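Local coordinates for sensor protein (Vibrio parahaemolyticus, PDB 3I9Y), which probably acts as a histidine kinase responsive to trimethylamine N-oxide in two-component signalling, represented here by its largely helical sensor domain, at residues M6-Q11 against K54-E59; L174-E179 against E197-I202; E178-L183 against Q190-A195. All coordinates share one frame; numbering follows the deposited sequence.

Contact 1 (M6-Q11 against K54-E59); sequences MIEARQ and KELGGE
Glu8 meets Leu56 with its CB and Glu55 with its CG and carboxylate carbon, where helix 5-27 runs against helix 32-58. These consecutive helices form an antiparallel hairpin: the short segments at 6-11 and 54-58 have axes 9.1 Å apart and N-to-C directions at 149°. The backbones come closest at Glu8 and Leu56, and both Glu8 and Glu55 direct their CB atoms toward the partner segment.

Leu56 reaches across with one methyl branch. Its CG stands trans to the backbone N (chi1 -156°), which carries CD1 to 3.3 Å from Glu8 CB, a tight carbon-carbon approach. The same methyl also bears on the next residue, with Leu56 CD1 3.7 Å from Ala9 N and 4.4 Å from Ala9 CB. Helix 232-267 adds to this apolar patch, since Val264 touches both Ala9 and Leu56, and Leu267 touches Leu56.

The glutamates lie across one another at a slant. Glu8 folds at chi2, and its carboxylate carbon CD comes to rest 3.5 Å from Glu55 CB; Glu8 CG is equally near, 3.5 Å from the same Glu55 CB. Glu55 also bends at chi2, but its end turns away from the other helix. The carboxylate planes are 68° apart, and Glu8 OE2 and Glu55 OE1 remain 5.0 Å apart, out of bonding contact. His52, on the Glu55 helix, touches the Glu8 side chain too.

The two segments exchange neither hydrogen bonds nor salt bridges. Cohesion across them therefore rests on van der Waals contacts, in which a carboxylate also lies against a methylene. The two carboxylates, if both ionised, would probably repel each other weakly, with solvent access likely to screen the effect.

Contact 2 (L174-E179 against E197-I202); sequences LNQIEE and ENNLKI
The amide planes of Gln176 and Asn199 lie 30° apart, and Asn199 ND2 is the atom by which the two groups meet. Seen from Gln176, this nitrogen sits beyond the OE1 and NE2 ends and is lifted above the amide plane. It donates to Gln176 OE1 over 3.1 Å, but the C=O...N angle is only 90° and the donor is 38° out of the carbonyl plane, so neither lone pair is addressed. Gln176 OE1 in turn is slightly tilted from the Asn199 amide plane.

Both side chains head for the partner helix; Gln176 spans the gap by staying extended beyond CG, between backbones whose nearest CA atoms are 10.0 Å apart. Ala195 and Phe196 touch Gln176, while Leu169 and Met173 touch Asn199. The pair is thus a polar inter-helix contact, set among largely apolar neighbours, between the antiparallel arms 158-180 and 186-208 of a helical hairpin in the sensor domain.

A second nitrogen lies equally close: Gln176 NE2 is 3.1 Å from Asn199 ND2, and two donors cannot bond. The chemistry implies a single hydrogen bond, reasonably straight at the N-H but meeting the buried Gln176 carbonyl oxygen from above rather than on a lone pair, and partly offset by donor-donor crowding.

Contact 3 (E178-L183 against Q190-A195); sequences EEARTL and QQIQTA
Ile192 packs against Glu179, Ala180 and Leu183 near the connection of an α-helical hairpin, in which helix 158-180 turns back through a short link into helix 186-208. The nearest CA atoms, those of Ala180 and Ile192, are 6.5 Å apart.

Apolar contacts come first. Ile192 points its CB toward the turn, and with CG1 beside the backbone N (chi1 -73°) and CG2 beside the carbonyl carbon, the two branches spread to different partners. Ile192 CG2 lies 4.1 Å from Ala180 CB, whereas the longer branch reaches Leu183, with the methyls Ile192 CD1 and Leu183 CD1 3.8 Å apart. From helix 232-267, Phe233 and Leu236 touch Ala180.

Mixed contact is made by the extended Glu179, which slants across Ile192. Its OE1 comes within 3.1 Å of Ile192 CD1, a short oxygen-to-methyl approach rather than a polar bond; the same oxygen is paired in a salt bridge with Arg188, which probably fixes the carboxylate beside the methyl.

Charged and polar bonds lie beside the turn. Arg181 NH1 forms a salt bridge with Glu178 OE1 over 2.9 Å (N-H...O 156°), arriving on the syn side, tilted out of the carboxylate plane, while the oxygen lies at the guanidinium edge, close to its plane. Arg181 NH2 pairs with Asp98 of helix 63-114. The type I turn from Ala180 to Leu183 is closed by Leu183 N to Ala180 O at 3.2 Å. Just ahead, Glu179 O accepts twice from one residue: from Thr182 N at 2.9 Å and from Thr182 OG1 at 2.8 Å.

Overall arrangement
Contacts 2 and 3 belong to one helical hairpin, formed by helices 158-180 and 186-208, and their centres are only 8 Å apart. They share Glu178 and Glu179 and touch directly: Gln176 O lies 3.7 Å from Ile192 CG2. Contact 3 takes in the residues next to the 181-185 link and contact 2 lies further along both helices. Contact 1 joins a different hairpin on the opposite side of the chain's centre, its centre about 60 Å from that of contact 2 and about 52 Å from that of contact 3. Helix 232-267 spans this separation, touching residues of both contacts 1 and 3, in keeping with a sensor domain of two stacked four-helix bundles.

Contact 1 (M6-Q11 against K54-E59)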
loop_
_atom_site.group_PDB
_atom_site.type_symbol
_atom_site.label_atom_id
_atom_site.label_comp_id
_atom_site.label_asym_id
_atom_site.label_seq_id
_atom_site.Cartn_x
_atom_site.Cartn_y
_atom_site.Cartn_z
ATOM N N MET A 6 -30.002 -19.885 18.929
ATOM C CA MET A 6 -30.420 -18.745 18.190
ATOM C C MET A 6 -29.875 -17.399 18.807
ATOM O O MET A 6 -29.524 -16.497 18.107
ATOM C CB MET A 6 -31.912 -18.804 18.084
ATOM C CG MET A 6 -32.546 -17.491 17.924
ATOM S SD MET A 6 -34.386 -17.561 18.317
ATOM C CE MET A 6 -34.757 -19.214 17.482
ATOM N N ILE A 7 -29.789 -17.327 20.114
ATOM C CA ILE A 7 -29.308 -16.186 20.812
ATOM C C ILE A 7 -27.753 -15.940 20.407
ATOM O O ILE A 7 -27.369 -14.774 20.138
ATOM C CB ILE A 7 -29.429 -16.319 22.296
ATOM C CG1 ILE A 7 -30.892 -16.001 22.719
ATOM C CG2 ILE A 7 -28.337 -15.494 23.028
ATOM C CD1 ILE A 7 -31.167 -16.178 24.213
ATOM N N GLU A 8 -26.943 -17.002 20.460
ATOM C CA GLU A 8 -25.545 -16.987 20.022
ATOM C C GLU A 8 -25.455 -16.672 18.549
ATOM O O GLU A 8 -24.633 -15.837 18.252
ATOM C CB GLU A 8 -24.805 -18.325 20.304
ATOM C CG GLU A 8 -24.644 -18.636 21.780
ATOM C CD GLU A 8 -24.151 -17.456 22.619
ATOM O OE1 GLU A 8 -23.114 -16.848 22.244
ATOM O OE2 GLU A 8 -24.690 -17.088 23.709
ATOM N N ALA A 9 -26.300 -17.212 17.641
ATOM C CA ALA A 9 -26.163 -16.952 16.233
ATOM C C ALA A 9 -26.418 -15.485 15.832
ATOM O O ALA A 9 -25.783 -14.964 14.868
ATOM C CB ALA A 9 -27.100 -17.895 15.286
ATOM N N ARG A 10 -27.365 -14.832 16.525
ATOM C CA ARG A 10 -27.728 -13.457 16.178
ATOM C C ARG A 10 -26.449 -12.594 16.545
ATOM O O ARG A 10 -26.168 -11.682 15.836
ATOM C CB ARG A 10 -28.894 -13.041 17.056
ATOM C CG ARG A 10 -30.233 -13.635 16.619
ATOM C CD ARG A 10 -31.428 -13.219 17.678
ATOM N NE ARG A 10 -31.639 -11.771 17.462
ATOM C CZ ARG A 10 -31.202 -10.798 18.269
ATOM N NH1 ARG A 10 -30.535 -11.112 19.419
ATOM N NH2 ARG A 10 -31.422 -9.500 17.890
ATOM N N GLN A 11 -25.850 -12.803 17.733
ATOM C CA GLN A 11 -24.674 -12.096 18.136
ATOM C C GLN A 11 -23.482 -12.385 17.118
ATOM O O GLN A 11 -22.774 -11.469 16.714
ATOM C CB GLN A 11 -24.345 -12.444 19.504
ATOM C CG GLN A 11 -25.305 -11.621 20.426
ATOM C CD GLN A 11 -25.181 -12.086 21.897
ATOM O OE1 GLN A 11 -25.719 -13.232 22.270
ATOM N NE2 GLN A 11 -24.531 -11.286 22.746
ATOM N N LYS A 54 -17.803 -20.154 20.513
ATOM C CA LYS A 54 -17.527 -21.199 21.476
ATOM C C LYS A 54 -18.832 -21.607 22.209
ATOM O O LYS A 54 -19.063 -22.785 22.371
ATOM C CB LYS A 54 -16.562 -20.738 22.549
ATOM C CG LYS A 54 -16.177 -21.850 23.627
ATOM C CD LYS A 54 -15.493 -21.177 24.904
ATOM C CE LYS A 54 -14.691 -22.272 25.714
ATOM N NZ LYS A 54 -13.588 -21.709 26.500
ATOM N N GLU A 55 -19.654 -20.668 22.696
ATOM C CA GLU A 55 -20.930 -21.066 23.304
ATOM C C GLU A 55 -21.740 -21.957 22.357
ATOM O O GLU A 55 -22.234 -22.965 22.827
ATOM C CB GLU A 55 -21.911 -19.934 23.564
ATOM C CG GLU A 55 -21.626 -19.230 24.673
ATOM C CD GLU A 55 -21.670 -20.127 25.915
ATOM O OE1 GLU A 55 -22.698 -20.817 26.307
ATOM O OE2 GLU A 55 -20.566 -20.081 26.457
ATOM N N LEU A 56 -21.875 -21.526 21.091
ATOM C CA LEU A 56 -22.621 -22.196 20.028
ATOM C C LEU A 56 -22.167 -23.594 19.791
ATOM O O LEU A 56 -23.002 -24.497 19.679
ATOM C CB LEU A 56 -22.522 -21.488 18.679
ATOM C CG LEU A 56 -23.524 -21.581 17.543
ATOM C CD1 LEU A 56 -24.620 -20.515 17.795
ATOM C CD2 LEU A 56 -23.028 -21.215 16.185
ATOM N N GLY A 57 -20.867 -23.861 19.752
ATOM C CA GLY A 57 -20.461 -25.215 19.495
ATOM C C GLY A 57 -20.414 -26.093 20.731
ATOM O O GLY A 57 -20.377 -27.312 20.614
ATOM N N GLY A 58 -20.395 -25.503 21.919
ATOM C CA GLY A 58 -20.356 -26.267 23.125
ATOM C C GLY A 58 -21.608 -27.106 23.189
ATOM O O GLY A 58 -21.537 -28.190 23.741
ATOM N N GLU A 59 -22.726 -26.618 22.666
ATOM C CA GLU A 59 -23.997 -27.302 22.640
ATOM C C GLU A 59 -24.122 -28.043 21.327
ATOM O O GLU A 59 -25.222 -28.066 20.811
ATOM C CB GLU A 59 -25.208 -26.335 22.610
ATOM C CG GLU A 59 -25.394 -25.411 23.800
ATOM C CD GLU A 59 -25.070 -26.116 25.156
ATOM O OE1 GLU A 59 -23.897 -26.537 25.381
ATOM O OE2 GLU A 59 -25.990 -26.252 26.002
#

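Contact 2 (L174-E179 against E197-I202)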
loop_
_atom_site.group_PDB
_atom_site.type_symbol
_atom_site.label_atom_id
_atom_site.label_comp_id
_atom_site.label_asym_id
_atom_site.label_seq_id
_atom_site.Cartn_x
_atom_site.Cartn_y
_atom_site.Cartn_z
ATOM N N LEU A 174 11.179 15.832 -12.739
ATOM C CA LEU A 174 10.422 15.986 -11.495
ATOM C C LEU A 174 8.892 15.762 -11.762
ATOM O O LEU A 174 8.171 15.151 -10.962
ATOM C CB LEU A 174 10.598 17.397 -11.013
ATOM C CG LEU A 174 10.560 17.650 -9.550
ATOM C CD1 LEU A 174 10.037 19.064 -9.278
ATOM C CD2 LEU A 174 9.937 16.523 -8.566
ATOM N N ASN A 175 8.375 16.183 -12.886
ATOM C CA ASN A 175 6.953 15.925 -13.179
ATOM C C ASN A 175 6.789 14.395 -13.282
ATOM O O ASN A 175 5.738 13.898 -12.828
ATOM C CB ASN A 175 6.493 16.569 -14.614
ATOM C CG ASN A 175 6.356 18.144 -14.539
ATOM O OD1 ASN A 175 6.255 18.737 -13.437
ATOM N ND2 ASN A 175 6.368 18.796 -15.682
ATOM N N GLN A 176 7.736 13.674 -13.887
ATOM C CA GLN A 176 7.648 12.175 -14.006
ATOM C C GLN A 176 7.547 11.522 -12.612
ATOM O O GLN A 176 6.706 10.675 -12.390
ATOM C CB GLN A 176 8.936 11.521 -14.687
ATOM C CG GLN A 176 8.916 11.948 -16.200
ATOM C CD GLN A 176 10.189 11.490 -16.835
ATOM O OE1 GLN A 176 11.315 11.654 -16.310
ATOM N NE2 GLN A 176 10.022 10.820 -17.923
ATOM N N ILE A 177 8.431 11.931 -11.679
ATOM C CA ILE A 177 8.411 11.351 -10.344
ATOM C C ILE A 177 7.056 11.746 -9.681
ATOM O O ILE A 177 6.455 10.843 -9.153
ATOM C CB ILE A 177 9.527 11.949 -9.540
ATOM C CG1 ILE A 177 10.822 11.295 -10.095
ATOM C CG2 ILE A 177 9.453 11.315 -8.108
ATOM C CD1 ILE A 177 12.087 11.917 -9.179
ATOM N N GLU A 178 6.546 13.031 -9.727
ATOM C CA GLU A 178 5.247 13.371 -9.103
ATOM C C GLU A 178 4.157 12.524 -9.769
ATOM O O GLU A 178 3.214 12.043 -9.075
ATOM C CB GLU A 178 4.860 14.929 -9.362
ATOM C CG GLU A 178 5.964 15.756 -8.636
ATOM C CD GLU A 178 5.754 15.913 -7.136
ATOM O OE1 GLU A 178 4.798 15.314 -6.614
ATOM O OE2 GLU A 178 6.569 16.661 -6.528
ATOM N N GLU A 179 4.236 12.271 -11.113
ATOM C CA GLU A 179 3.128 11.549 -11.717
ATOM C C GLU A 179 3.174 10.017 -11.250
ATOM O O GLU A 179 2.127 9.377 -10.980
ATOM C CB GLU A 179 3.339 11.522 -13.238
ATOM C CG GLU A 179 2.303 10.598 -13.738
ATOM C CD GLU A 179 2.133 10.587 -15.216
ATOM O OE1 GLU A 179 3.171 10.683 -15.899
ATOM O OE2 GLU A 179 0.924 10.387 -15.735
ATOM N N GLU A 197 14.514 6.966 -16.465
ATOM C CA GLU A 197 15.947 6.577 -16.561
ATOM C C GLU A 197 16.635 7.104 -17.904
ATOM O O GLU A 197 17.828 7.436 -17.927
ATOM C CB GLU A 197 16.088 5.074 -16.604
ATOM C CG GLU A 197 17.547 4.673 -16.801
ATOM C CD GLU A 197 17.741 3.111 -16.662
ATOM O OE1 GLU A 197 16.896 2.264 -17.152
ATOM O OE2 GLU A 197 18.744 2.713 -16.007
ATOM N N ASN A 198 15.906 7.090 -18.992
ATOM C CA ASN A 198 16.478 7.531 -20.331
ATOM C C ASN A 198 16.747 9.092 -20.172
ATOM O O ASN A 198 17.830 9.567 -20.480
ATOM C CB ASN A 198 15.452 7.298 -21.427
ATOM C CG ASN A 198 15.206 5.751 -21.749
ATOM O OD1 ASN A 198 16.122 4.836 -21.512
ATOM N ND2 ASN A 198 13.964 5.443 -22.319
ATOM N N ASN A 199 15.840 9.822 -19.512
ATOM C CA ASN A 199 16.036 11.283 -19.293
ATOM C C ASN A 199 17.217 11.562 -18.496
ATOM O O ASN A 199 17.947 12.494 -18.762
ATOM C CB ASN A 199 14.870 11.877 -18.625
ATOM C CG ASN A 199 13.834 12.031 -19.526
ATOM O OD1 ASN A 199 14.153 11.948 -20.702
ATOM N ND2 ASN A 199 12.527 12.245 -19.112
ATOM N N LEU A 200 17.434 10.771 -17.449
ATOM C CA LEU A 200 18.609 10.925 -16.662
ATOM C C LEU A 200 19.940 10.746 -17.510
ATOM O O LEU A 200 20.947 11.421 -17.294
ATOM C CB LEU A 200 18.515 9.890 -15.564
ATOM C CG LEU A 200 19.674 10.166 -14.702
ATOM C CD1 LEU A 200 19.381 11.356 -13.704
ATOM C CD2 LEU A 200 19.876 8.972 -13.892
ATOM N N LYS A 201 19.929 9.737 -18.403
ATOM C CA LYS A 201 21.062 9.454 -19.327
ATOM C C LYS A 201 21.242 10.743 -20.271
ATOM O O LYS A 201 22.353 11.261 -20.354
ATOM C CB LYS A 201 20.711 8.210 -20.228
ATOM C CG LYS A 201 20.599 6.817 -19.388
ATOM C CD LYS A 201 20.712 5.438 -20.355
ATOM C CE LYS A 201 19.883 4.160 -19.870
ATOM N NZ LYS A 201 18.687 3.879 -20.861
ATOM N N ILE A 202 20.169 11.200 -20.929
ATOM C CA ILE A 202 20.226 12.385 -21.773
ATOM C C ILE A 202 20.791 13.595 -20.953
ATOM O O ILE A 202 21.666 14.315 -21.370
ATOM C CB ILE A 202 18.893 12.739 -22.261
ATOM C CG1 ILE A 202 18.545 11.697 -23.348
ATOM C CG2 ILE A 202 18.911 14.244 -22.932
ATOM C CD1 ILE A 202 17.045 11.838 -23.892
#

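Contact 3 (E178-L183 against Q190-A195)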
loop_
_atom_site.group_PDB
_atom_site.type_symbol
_atom_site.label_atom_id
_atom_site.label_comp_id
_atom_site.label_asym_id
_atom_site.label_seq_id
_atom_site.Cartn_x
_atom_site.Cartn_y
_atom_site.Cartn_z
ATOM N N GLU A 178 6.546 13.031 -9.727
ATOM C CA GLU A 178 5.247 13.371 -9.103
ATOM C C GLU A 178 4.157 12.524 -9.769
ATOM O O GLU A 178 3.214 12.043 -9.075
ATOM C CB GLU A 178 4.860 14.929 -9.362
ATOM C CG GLU A 178 5.964 15.756 -8.636
ATOM C CD GLU A 178 5.754 15.913 -7.136
ATOM O OE1 GLU A 178 4.798 15.314 -6.614
ATOM O OE2 GLU A 178 6.569 16.661 -6.528
ATOM N N GLU A 179 4.236 12.271 -11.113
ATOM C CA GLU A 179 3.128 11.549 -11.717
ATOM C C GLU A 179 3.174 10.017 -11.250
ATOM O O GLU A 179 2.127 9.377 -10.980
ATOM C CB GLU A 179 3.339 11.522 -13.238
ATOM C CG GLU A 179 2.303 10.598 -13.738
ATOM C CD GLU A 179 2.133 10.587 -15.216
ATOM O OE1 GLU A 179 3.171 10.683 -15.899
ATOM O OE2 GLU A 179 0.924 10.387 -15.735
ATOM N N ALA A 180 4.399 9.422 -11.309
ATOM C CA ALA A 180 4.611 8.059 -10.967
ATOM C C ALA A 180 4.027 7.702 -9.561
ATOM O O ALA A 180 3.355 6.681 -9.506
ATOM C CB ALA A 180 6.090 7.620 -11.003
ATOM N N ARG A 181 4.062 8.567 -8.509
ATOM C CA ARG A 181 3.597 8.045 -7.246
ATOM C C ARG A 181 2.106 8.109 -7.179
ATOM O O ARG A 181 1.523 7.754 -6.134
ATOM C CB ARG A 181 4.244 8.828 -6.161
ATOM C CG ARG A 181 3.637 10.141 -6.247
ATOM C CD ARG A 181 4.478 11.244 -5.791
ATOM N NE ARG A 181 4.331 11.525 -4.409
ATOM C CZ ARG A 181 4.434 12.646 -3.732
ATOM N NH1 ARG A 181 4.629 13.879 -4.082
ATOM N NH2 ARG A 181 4.869 12.432 -2.420
ATOM N N THR A 182 1.417 8.547 -8.265
ATOM C CA THR A 182 -0.065 8.622 -8.170
ATOM C C THR A 182 -0.611 7.533 -9.093
ATOM O O THR A 182 -1.756 7.369 -9.141
ATOM C CB THR A 182 -0.722 9.907 -8.754
ATOM O OG1 THR A 182 -0.489 9.932 -10.188
ATOM C CG2 THR A 182 -0.173 11.202 -8.073
ATOM N N LEU A 183 0.183 6.813 -9.773
ATOM C CA LEU A 183 -0.386 5.851 -10.723
ATOM C C LEU A 183 -0.862 4.564 -10.016
ATOM O O LEU A 183 -0.235 4.066 -9.007
ATOM C CB LEU A 183 0.688 5.383 -11.766
ATOM C CG LEU A 183 1.381 6.435 -12.687
ATOM C CD1 LEU A 183 2.414 5.799 -13.725
ATOM C CD2 LEU A 183 0.141 7.111 -13.527
ATOM N N GLN A 190 5.951 1.059 -14.784
ATOM C CA GLN A 190 7.217 0.637 -15.404
ATOM C C GLN A 190 7.702 1.480 -16.599
ATOM O O GLN A 190 8.879 1.590 -16.901
ATOM C CB GLN A 190 7.003 -0.809 -15.886
ATOM C CG GLN A 190 6.548 -1.646 -14.706
ATOM C CD GLN A 190 6.665 -3.185 -15.003
ATOM O OE1 GLN A 190 5.746 -3.865 -15.496
ATOM N NE2 GLN A 190 7.837 -3.697 -14.751
ATOM N N GLN A 191 6.745 1.965 -17.360
ATOM C CA GLN A 191 7.093 2.833 -18.464
ATOM C C GLN A 191 7.716 4.195 -17.976
ATOM O O GLN A 191 8.680 4.739 -18.565
ATOM C CB GLN A 191 5.806 3.111 -19.018
ATOM C CG GLN A 191 5.824 3.288 -20.377
ATOM C CD GLN A 191 4.371 3.073 -20.761
ATOM O OE1 GLN A 191 3.942 1.879 -20.907
ATOM N NE2 GLN A 191 3.541 4.220 -20.793
ATOM N N ILE A 192 7.175 4.720 -16.841
ATOM C CA ILE A 192 7.695 6.018 -16.329
ATOM C C ILE A 192 8.990 5.751 -15.789
ATOM O O ILE A 192 9.918 6.487 -15.988
ATOM C CB ILE A 192 6.840 6.611 -15.231
ATOM C CG1 ILE A 192 5.637 7.095 -15.940
ATOM C CG2 ILE A 192 7.492 7.967 -14.793
ATOM C CD1 ILE A 192 4.984 8.245 -15.142
ATOM N N GLN A 193 9.156 4.575 -15.190
ATOM C CA GLN A 193 10.508 4.278 -14.703
ATOM C C GLN A 193 11.569 4.271 -15.845
ATOM O O GLN A 193 12.742 4.670 -15.658
ATOM C CB GLN A 193 10.484 2.848 -14.114
ATOM C CG GLN A 193 11.800 2.279 -13.653
ATOM C CD GLN A 193 11.574 0.824 -12.966
ATOM O OE1 GLN A 193 10.646 0.032 -13.320
ATOM N NE2 GLN A 193 12.448 0.490 -12.019
ATOM N N THR A 194 11.239 3.647 -17.002
ATOM C CA THR A 194 12.388 3.523 -17.966
ATOM C C THR A 194 12.470 4.935 -18.684
ATOM O O THR A 194 13.539 5.434 -19.005
ATOM C CB THR A 194 12.230 2.351 -19.047
ATOM O OG1 THR A 194 11.344 2.820 -20.071
ATOM C CG2 THR A 194 11.663 1.170 -18.541
ATOM N N ALA A 195 11.336 5.577 -18.812
ATOM C CA ALA A 195 11.379 6.927 -19.331
ATOM C C ALA A 195 12.248 7.915 -18.404
ATOM O O ALA A 195 13.048 8.742 -18.879
ATOM C CB ALA A 195 10.001 7.436 -19.463
#